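Local coordinates for protein eukaryotic translation initiation factor 4 gamma 2 (Homo sapiens, PDB 4IUL) that probably acts in translation initiation as an eIF4G-like factor, its HEAT-repeat MIF4G domain interacting with the RNA helicase eIF4A, at residues L62-A67 with I156-E161; D118-R123 with E170-K175; L162-L167 with M203-P208. All coordinates share one frame; numbering follows the deposited sequence.

Contact 1: L62-A67 with I156-E161; sequences LIVDKA and IKFIGE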
loop_
_atom_site.group_PDB
_atom_site.type_symbol
_atom_site.label_atom_id
_atom_site.label_comp_id
_atom_site.label_asym_id
_atom_site.label_seq_id
_atom_site.Cartn_x
_atom_site.Cartn_y
_atom_site.Cartn_z
ATOM N N LEU A 62 8.572 -7.600 8.781
ATOM C CA LEU A 62 9.787 -7.248 8.046
ATOM C C LEU A 62 9.527 -6.795 6.606
ATOM O O LEU A 62 10.145 -5.834 6.131
ATOM C CB LEU A 62 10.763 -8.428 8.075
ATOM C CG LEU A 62 11.330 -8.744 9.469
ATOM C CD1 LEU A 62 12.133 -10.036 9.432
ATOM C CD2 LEU A 62 12.200 -7.570 9.949
ATOM N N ILE A 63 8.598 -7.474 5.931
ATOM C CA ILE A 63 8.249 -7.149 4.547
ATOM C C ILE A 63 7.708 -5.719 4.447
ATOM O O ILE A 63 8.178 -4.920 3.621
ATOM C CB ILE A 63 7.193 -8.149 3.984
ATOM C CG1 ILE A 63 7.824 -9.532 3.814
ATOM C CG2 ILE A 63 6.653 -7.657 2.655
ATOM C CD1 ILE A 63 6.867 -10.609 3.303
ATOM N N VAL A 64 6.727 -5.394 5.285
ATOM C CA VAL A 64 6.152 -4.055 5.272
ATOM C C VAL A 64 7.216 -3.019 5.654
ATOM O O VAL A 64 7.204 -1.891 5.153
ATOM C CB VAL A 64 4.943 -3.969 6.216
ATOM C CG1 VAL A 64 4.382 -2.562 6.219
ATOM C CG2 VAL A 64 3.860 -4.954 5.752
ATOM N N ASP A 65 8.134 -3.417 6.538
ATOM C CA ASP A 65 9.253 -2.566 6.971
ATOM C C ASP A 65 10.052 -2.144 5.722
ATOM O O ASP A 65 10.274 -0.958 5.479
ATOM C CB ASP A 65 10.197 -3.356 7.898
ATOM C CG ASP A 65 10.036 -2.998 9.375
ATOM O OD1 ASP A 65 9.067 -2.283 9.731
ATOM O OD2 ASP A 65 10.892 -3.452 10.182
ATOM N N LYS A 66 10.478 -3.137 4.946
ATOM C CA LYS A 66 11.265 -2.907 3.732
ATOM C C LYS A 66 10.495 -2.139 2.651
ATOM O O LYS A 66 11.066 -1.278 1.984
ATOM C CB LYS A 66 11.751 -4.244 3.161
ATOM C CG LYS A 66 12.756 -4.127 2.021
ATOM C CD LYS A 66 14.057 -3.488 2.491
ATOM C CE LYS A 66 15.114 -3.483 1.394
ATOM N NZ LYS A 66 16.433 -2.994 1.896
ATOM N N ALA A 67 9.206 -2.440 2.490
ATOM C CA ALA A 67 8.386 -1.763 1.486
ATOM C C ALA A 67 8.359 -0.252 1.690
ATOM O O ALA A 67 8.446 0.512 0.724
ATOM C CB ALA A 67 6.951 -2.322 1.495
ATOM N N ILE A 156 0.995 4.614 0.774
ATOM C CA ILE A 156 -0.167 4.554 -0.104
ATOM C C ILE A 156 0.101 3.772 -1.395
ATOM O O ILE A 156 -0.759 3.017 -1.847
ATOM C CB ILE A 156 -0.671 5.970 -0.441
ATOM C CG1 ILE A 156 -1.218 6.622 0.836
ATOM C CG2 ILE A 156 -1.754 5.904 -1.512
ATOM C CD1 ILE A 156 -1.637 8.054 0.670
ATOM N N LYS A 157 1.289 3.941 -1.970
ATOM C CA LYS A 157 1.661 3.241 -3.199
ATOM C C LYS A 157 1.734 1.725 -2.985
ATOM O O LYS A 157 1.369 0.944 -3.869
ATOM C CB LYS A 157 3.010 3.758 -3.705
ATOM C CG LYS A 157 3.542 3.081 -4.964
ATOM C CD LYS A 157 4.923 3.643 -5.327
ATOM C CE LYS A 157 5.546 2.937 -6.530
ATOM N NZ LYS A 157 4.674 3.051 -7.739
ATOM N N PHE A 158 2.209 1.307 -1.814
ATOM C CA PHE A 158 2.303 -0.120 -1.511
ATOM C C PHE A 158 0.891 -0.694 -1.328
ATOM O O PHE A 158 0.603 -1.815 -1.757
ATOM C CB PHE A 158 3.161 -0.339 -0.253
ATOM C CG PHE A 158 3.366 -1.789 0.105
ATOM C CD1 PHE A 158 3.719 -2.719 -0.867
ATOM C CD2 PHE A 158 3.197 -2.226 1.418
ATOM C CE1 PHE A 158 3.900 -4.073 -0.537
ATOM C CE2 PHE A 158 3.376 -3.567 1.753
ATOM C CZ PHE A 158 3.726 -4.493 0.774
ATOM N N ILE A 159 0.014 0.087 -0.705
ATOM C CA ILE A 159 -1.367 -0.331 -0.499
ATOM C C ILE A 159 -2.028 -0.516 -1.869
ATOM O O ILE A 159 -2.708 -1.516 -2.118
ATOM C CB ILE A 159 -2.135 0.712 0.347
ATOM C CG1 ILE A 159 -1.631 0.655 1.798
ATOM C CG2 ILE A 159 -3.637 0.445 0.292
ATOM C CD1 ILE A 159 -2.097 1.823 2.678
ATOM N N GLY A 160 -1.811 0.441 -2.766
ATOM C CA GLY A 160 -2.378 0.325 -4.096
ATOM C C GLY A 160 -1.960 -0.981 -4.758
ATOM O O GLY A 160 -2.803 -1.706 -5.302
ATOM N N GLU A 161 -0.668 -1.302 -4.700
ATOM C CA GLU A 161 -0.159 -2.527 -5.317
ATOM C C GLU A 161 -0.735 -3.815 -4.730
ATOM O O GLU A 161 -0.870 -4.815 -5.436
ATOM C CB GLU A 161 1.372 -2.567 -5.244
ATOM C CG GLU A 161 2.064 -1.599 -6.201
ATOM C CD GLU A 161 1.747 -1.879 -7.665
ATOM O OE1 GLU A 161 1.109 -1.023 -8.313
ATOM O OE2 GLU A 161 2.131 -2.956 -8.173
#

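Contact 2: D118-R123 with E170-K175; sequences DEFENR and ESILHK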
loop_
_atom_site.group_PDB
_atom_site.type_symbol
_atom_site.label_atom_id
_atom_site.label_comp_id
_atom_site.label_asym_id
_atom_site.label_seq_id
_atom_site.Cartn_x
_atom_site.Cartn_y
_atom_site.Cartn_z
ATOM N N ASP A 118 -2.464 -0.822 10.454
ATOM C CA ASP A 118 -1.606 -0.242 11.491
ATOM C C ASP A 118 -0.614 0.782 10.937
ATOM O O ASP A 118 -0.488 1.885 11.475
ATOM C CB ASP A 118 -0.807 -1.326 12.225
ATOM C CG ASP A 118 -1.688 -2.329 12.946
ATOM O OD1 ASP A 118 -2.732 -1.928 13.508
ATOM O OD2 ASP A 118 -1.317 -3.523 12.965
ATOM N N GLU A 119 0.115 0.420 9.884
ATOM C CA GLU A 119 1.069 1.365 9.319
ATOM C C GLU A 119 0.346 2.629 8.862
ATOM O O GLU A 119 0.835 3.734 9.079
ATOM C CB GLU A 119 1.840 0.752 8.140
ATOM C CG GLU A 119 3.033 -0.104 8.537
ATOM C CD GLU A 119 4.162 0.696 9.182
ATOM O OE1 GLU A 119 3.911 1.375 10.198
ATOM O OE2 GLU A 119 5.307 0.639 8.682
ATOM N N PHE A 120 -0.828 2.471 8.257
ATOM C CA PHE A 120 -1.564 3.637 7.784
ATOM C C PHE A 120 -1.916 4.619 8.900
ATOM O O PHE A 120 -1.851 5.832 8.695
ATOM C CB PHE A 120 -2.845 3.240 7.042
ATOM C CG PHE A 120 -3.466 4.379 6.272
ATOM C CD1 PHE A 120 -2.843 4.885 5.132
ATOM C CD2 PHE A 120 -4.654 4.959 6.696
ATOM C CE1 PHE A 120 -3.393 5.948 4.426
ATOM C CE2 PHE A 120 -5.214 6.027 5.997
ATOM C CZ PHE A 120 -4.583 6.524 4.858
ATOM N N GLU A 121 -2.292 4.107 10.068
ATOM C CA GLU A 121 -2.638 4.977 11.193
ATOM C C GLU A 121 -1.408 5.689 11.765
ATOM O O GLU A 121 -1.465 6.878 12.074
ATOM C CB GLU A 121 -3.335 4.178 12.300
ATOM C CG GLU A 121 -4.804 3.838 12.029
ATOM C CD GLU A 121 -5.379 2.820 13.025
ATOM O OE1 GLU A 121 -4.929 2.782 14.197
ATOM O OE2 GLU A 121 -6.297 2.063 12.639
ATOM N N ASN A 122 -0.294 4.972 11.893
ATOM C CA ASN A 122 0.926 5.567 12.435
ATOM C C ASN A 122 1.554 6.597 11.502
ATOM O O ASN A 122 2.050 7.629 11.956
ATOM C CB ASN A 122 1.956 4.482 12.764
ATOM C CG ASN A 122 1.418 3.447 13.744
ATOM O OD1 ASN A 122 0.917 3.790 14.818
ATOM N ND2 ASN A 122 1.518 2.175 13.377
ATOM N N ARG A 123 1.534 6.322 10.202
ATOM C CA ARG A 123 2.111 7.242 9.228
ATOM C C ARG A 123 1.263 8.509 9.098
ATOM O O ARG A 123 1.774 9.574 8.730
ATOM C CB ARG A 123 2.260 6.550 7.873
ATOM C CG ARG A 123 3.203 5.341 7.917
ATOM C CD ARG A 123 4.639 5.752 8.228
ATOM N NE ARG A 123 5.510 4.594 8.408
ATOM C CZ ARG A 123 6.828 4.657 8.582
ATOM N NH1 ARG A 123 7.446 5.833 8.596
ATOM N NH2 ARG A 123 7.530 3.542 8.754
ATOM N N GLU A 170 -11.493 -2.607 0.064
ATOM C CA GLU A 170 -12.003 -1.305 -0.383
ATOM C C GLU A 170 -11.922 -0.164 0.621
ATOM O O GLU A 170 -11.614 0.977 0.267
ATOM C CB GLU A 170 -13.469 -1.418 -0.819
ATOM C CG GLU A 170 -13.726 -2.247 -2.057
ATOM C CD GLU A 170 -15.073 -1.902 -2.707
ATOM O OE1 GLU A 170 -16.093 -1.851 -1.988
ATOM O OE2 GLU A 170 -15.108 -1.681 -3.938
ATOM N N SER A 171 -12.221 -0.471 1.871
ATOM C CA SER A 171 -12.217 0.539 2.906
ATOM C C SER A 171 -10.929 1.358 3.019
ATOM O O SER A 171 -10.975 2.590 3.017
ATOM C CB SER A 171 -12.538 -0.108 4.251
ATOM O OG SER A 171 -12.712 0.890 5.233
ATOM N N ILE A 172 -9.785 0.688 3.110
ATOM C CA ILE A 172 -8.517 1.405 3.252
ATOM C C ILE A 172 -8.134 2.157 1.984
ATOM O O ILE A 172 -7.468 3.197 2.051
ATOM C CB ILE A 172 -7.354 0.456 3.674
ATOM C CG1 ILE A 172 -6.195 1.283 4.247
ATOM C CG2 ILE A 172 -6.870 -0.338 2.503
ATOM C CD1 ILE A 172 -5.076 0.463 4.858
ATOM N N LEU A 173 -8.551 1.641 0.831
ATOM C CA LEU A 173 -8.259 2.314 -0.428
ATOM C C LEU A 173 -9.004 3.653 -0.460
ATOM O O LEU A 173 -8.422 4.678 -0.808
ATOM C CB LEU A 173 -8.671 1.444 -1.612
ATOM C CG LEU A 173 -7.788 0.229 -1.895
ATOM C CD1 LEU A 173 -8.462 -0.638 -2.934
ATOM C CD2 LEU A 173 -6.410 0.676 -2.377
ATOM N N HIS A 174 -10.282 3.653 -0.086
ATOM C CA HIS A 174 -11.055 4.902 -0.065
ATOM C C HIS A 174 -10.426 5.870 0.943
ATOM O O HIS A 174 -10.447 7.085 0.750
ATOM C CB HIS A 174 -12.526 4.640 0.312
ATOM C CG HIS A 174 -13.357 4.112 -0.818
ATOM N ND1 HIS A 174 -13.774 4.902 -1.868
ATOM C CD2 HIS A 174 -13.798 2.860 -1.093
ATOM C CE1 HIS A 174 -14.430 4.160 -2.743
ATOM N NE2 HIS A 174 -14.457 2.916 -2.298
ATOM N N LYS A 175 -9.859 5.325 2.013
ATOM C CA LYS A 175 -9.234 6.151 3.041
ATOM C C LYS A 175 -7.973 6.829 2.494
ATOM O O LYS A 175 -7.639 7.943 2.894
ATOM C CB LYS A 175 -8.897 5.294 4.265
ATOM C CG LYS A 175 -9.190 5.972 5.585
ATOM C CD LYS A 175 -9.259 4.966 6.724
ATOM C CE LYS A 175 -10.437 4.026 6.557
ATOM N NZ LYS A 175 -10.498 3.006 7.643
#

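Contact 3: L162-L167 with M203-P208; sequences LGKLDL and MRTVGP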
loop_
_atom_site.group_PDB
_atom_site.type_symbol
_atom_site.label_atom_id
_atom_site.label_comp_id
_atom_site.label_asym_id
_atom_site.label_seq_id
_atom_site.Cartn_x
_atom_site.Cartn_y
_atom_site.Cartn_z
ATOM N N LEU A 162 -1.065 -3.796 -3.443
ATOM C CA LEU A 162 -1.637 -4.964 -2.794
ATOM C C LEU A 162 -3.105 -5.104 -3.204
ATOM O O LEU A 162 -3.582 -6.208 -3.470
ATOM C CB LEU A 162 -1.523 -4.836 -1.272
ATOM C CG LEU A 162 -0.115 -4.918 -0.655
ATOM C CD1 LEU A 162 -0.181 -4.550 0.816
ATOM C CD2 LEU A 162 0.455 -6.323 -0.827
ATOM N N GLY A 163 -3.814 -3.980 -3.248
ATOM C CA GLY A 163 -5.214 -4.007 -3.643
ATOM C C GLY A 163 -5.385 -4.626 -5.026
ATOM O O GLY A 163 -6.327 -5.371 -5.286
ATOM N N LYS A 164 -4.450 -4.319 -5.914
ATOM C CA LYS A 164 -4.469 -4.839 -7.272
ATOM C C LYS A 164 -4.478 -6.374 -7.304
ATOM O O LYS A 164 -4.992 -6.972 -8.242
ATOM C CB LYS A 164 -3.253 -4.285 -8.022
ATOM C CG LYS A 164 -3.086 -4.724 -9.463
ATOM C CD LYS A 164 -1.981 -3.888 -10.116
ATOM C CE LYS A 164 -1.402 -4.556 -11.355
ATOM N NZ LYS A 164 -0.574 -5.755 -10.999
ATOM N N LEU A 165 -3.928 -7.006 -6.270
ATOM C CA LEU A 165 -3.865 -8.468 -6.193
ATOM C C LEU A 165 -4.882 -9.022 -5.194
ATOM O O LEU A 165 -4.812 -10.191 -4.805
ATOM C CB LEU A 165 -2.455 -8.903 -5.772
ATOM C CG LEU A 165 -1.294 -8.414 -6.647
ATOM C CD1 LEU A 165 0.035 -8.673 -5.954
ATOM C CD2 LEU A 165 -1.338 -9.123 -7.984
ATOM N N ASP A 166 -5.815 -8.163 -4.786
ATOM C CA ASP A 166 -6.870 -8.492 -3.832
ATOM C C ASP A 166 -6.347 -8.897 -2.450
ATOM O O ASP A 166 -6.960 -9.711 -1.759
ATOM C CB ASP A 166 -7.792 -9.592 -4.393
ATOM C CG ASP A 166 -9.221 -9.510 -3.824
ATOM O OD1 ASP A 166 -9.802 -8.399 -3.833
ATOM O OD2 ASP A 166 -9.770 -10.547 -3.377
ATOM N N LEU A 167 -5.226 -8.303 -2.047
ATOM C CA LEU A 167 -4.619 -8.586 -0.744
ATOM C C LEU A 167 -5.103 -7.657 0.385
ATOM O O LEU A 167 -4.860 -7.935 1.558
ATOM C CB LEU A 167 -3.087 -8.564 -0.867
ATOM C CG LEU A 167 -2.552 -9.746 -1.702
ATOM C CD1 LEU A 167 -1.034 -9.660 -1.894
ATOM C CD2 LEU A 167 -2.935 -11.052 -1.005
ATOM N N MET A 203 -5.758 5.646 -8.742
ATOM C CA MET A 203 -6.969 5.619 -9.546
ATOM C C MET A 203 -6.844 4.710 -10.780
ATOM O O MET A 203 -7.789 3.993 -11.115
ATOM C CB MET A 203 -7.337 7.048 -9.959
ATOM C CG MET A 203 -8.828 7.331 -10.005
ATOM S SD MET A 203 -9.674 7.220 -8.406
ATOM C CE MET A 203 -10.536 5.753 -8.620
ATOM N N ARG A 204 -5.691 4.725 -11.453
ATOM C CA ARG A 204 -5.500 3.877 -12.635
ATOM C C ARG A 204 -5.288 2.417 -12.253
ATOM O O ARG A 204 -5.552 1.520 -13.051
ATOM C CB ARG A 204 -4.297 4.335 -13.471
ATOM C CG ARG A 204 -4.435 5.721 -14.083
ATOM C CD ARG A 204 -3.288 6.016 -15.045
ATOM N NE ARG A 204 -3.452 5.338 -16.329
ATOM C CZ ARG A 204 -4.280 5.745 -17.289
ATOM N NH1 ARG A 204 -5.021 6.834 -17.117
ATOM N NH2 ARG A 204 -4.372 5.062 -18.423
ATOM N N THR A 205 -4.817 2.195 -11.028
ATOM C CA THR A 205 -4.538 0.854 -10.513
ATOM C C THR A 205 -5.754 0.158 -9.899
ATOM O O THR A 205 -6.025 -1.010 -10.185
ATOM C CB THR A 205 -3.432 0.898 -9.421
ATOM O OG1 THR A 205 -2.247 1.522 -9.939
ATOM C CG2 THR A 205 -3.089 -0.509 -8.959
ATOM N N VAL A 206 -6.488 0.883 -9.061
ATOM C CA VAL A 206 -7.647 0.338 -8.358
ATOM C C VAL A 206 -9.017 0.891 -8.781
ATOM O O VAL A 206 -10.050 0.268 -8.528
ATOM C CB VAL A 206 -7.454 0.555 -6.838
ATOM C CG1 VAL A 206 -8.764 0.471 -6.105
ATOM C CG2 VAL A 206 -6.499 -0.487 -6.304
ATOM N N GLY A 207 -9.017 2.051 -9.429
ATOM C CA GLY A 207 -10.257 2.683 -9.853
ATOM C C GLY A 207 -11.364 1.798 -10.404
ATOM O O GLY A 207 -12.492 1.846 -9.911
ATOM N N PRO A 208 -11.082 0.984 -11.431
ATOM C CA PRO A 208 -12.089 0.101 -12.028
ATOM C C PRO A 208 -12.799 -0.855 -11.055
ATOM O O PRO A 208 -14.016 -1.006 -11.122
ATOM C CB PRO A 208 -11.299 -0.645 -13.105
ATOM C CG PRO A 208 -10.256 0.337 -13.489
ATOM C CD PRO A 208 -9.807 0.882 -12.155
#

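Contact 1: L62-A67 with I156-E161
Ala67 and Val64 of helix 53-69 pack against the ring of Phe158 on helix 141-163, a buried apolar helix-to-helix contact near the centre of the chain. The CB methyl of Ala67 rests over one face of the Phe158 ring, 3.7 Å from the ring centroid and only 7° off the ring normal, which is the geometry of a CH-pi contact. The methyl is so well centred that it meets all six ring carbons almost equally. Alanine suits this place, because the two backbones come close here, with 7.0 Å between Ala67 CA and Phe158 CA, and its single methyl fits between its own backbone and the ring. Phe158 reaches across because its CG stands anti to the backbone N (chi1 -177°), which carries the ring out towards helix 53-69. One turn before Ala67, Val64 meets the ring at its edge rather than over a face, with Val64 CG2 4.3 Å from Phe158 CE2. The beta-branched valine thus borders the ring while the alanine lies on it. Leu116 of helix 107-127 also touches Phe158, so three helices meet around the aromatic group; Val64 packs separately on Lys115 and Glu119 of that helix. An alanine in place of Phe158 would probably open a gap between helices 53-69 and 141-163 and leave the Ala67 methyl without the ring face it rests on. Apolar packing of this kind, between helices far apart in sequence, builds the core of an all-helical HEAT-repeat domain such as this MIF4G domain.

Contact 2: D118-R123 with E170-K175
The backbones of helix segments 118-123 and 170-175 stay well apart, their nearest CA atoms, those of Phe120 and Ile172, lying 8.6 Å from each other, and side chains bridge the interval. Phe120 provides most of the bridge. With CG anti to its own backbone N (chi1 -167°), the ring extends towards helix 170-181, and its far end reaches Lys175. There the aromatic CE2 carbon of Phe120 lies 4.0 Å from Lys175 CG, and its CZ lies 3.9 Å from Lys175 O. The ring and the lysine chain cross obliquely, with CB, CG and the backbone carbonyl of Lys175 near the ring's far end. Beyond CG the chain bends at chi3 (-66°) and leads the amino group away. Lysine suits such a border position, since its methylenes can pack against an aromatic group while its charge goes elsewhere. At the root of the aromatic side chain, Ile172 brings its CD1 methyl to 4.2 Å from Phe120 CB. Its extended CG1-CD1 branch, with CG1 anti to the backbone N (chi1 -162°), gives isoleucine the length to span part of the interval. Met152 of helix 141-163 also packs on Phe120, while Leu173 touches Val206 and Leu210 of helix 193-210. Across the two segments the interaction is therefore van der Waals packing, without hydrogen bonds or salt bridges. For the buried Phe120 and Ile172 such chemistry depends on shape and the exclusion of water, with Lys175 at the partly exposed edge; the contact rests on the fit of Phe120, ring and CB, against an isoleucine methyl and the lysine stem.

Contact 3: L162-L167 with M203-P208
Lys164 lays its aliphatic chain across the methyl of Thr205, the two side chains crossing at about a right angle. Lys164 CD approaches Thr205 CG2 to 3.7 Å, and CB of the lysine touches the same methyl at 3.9 Å. The lysine chain is extended as far as its last bend, chi4 -71°, and its end leads away from helix 193-210, which suits an exposed residue whose methylenes alone are needed for packing. Thr205 OG1 bonds to Gln201 O, one turn earlier in its own helix, while CG2, anti to the backbone N, is turned to the lysine. Just before the lysine, Val206 CG2 stands 4.5 Å from Gly163 C, and glycine suits this close approach, since a CB there would come tight against that methyl. The helix ends here in a Schellman motif, with Asp166 at positive phi: Leu167 N bonds to Leu162 O at 3.0 Å and Asp166 N to Gly163 O at 2.9 Å. Asp166 then pairs with Arg209 in a salt bridge, adding a second link to helix 193-210. The contact thus joins the C-terminal end of helix 141-163 to helix 193-210, while Leu162 touches Leu116 of helix 107-127 and Ala78 of helix 74-87.

From the N terminus, helix 53-69 supplies the first half of contact 1, which closes only when the chain reaches 156-161. Before that, helix 107-127 has opened contact 2, completed at 170-175, so contacts 1 and 2 cross. Contact 3 opens at 162-167, directly after contact 1 closes, and ends at 203-208; it follows contact 1 in series and crosses contact 2. Helix 141-163 serves both contacts 1 and 3. Ile159 packs against Phe120, Ile172 and Leu173, joining contact 1 to contact 2, and Leu173 meets Val206 of contact 3. Together they tie five helices, 53-69, 107-127, 141-163, 170-181 and 193-210, into one all-helical unit.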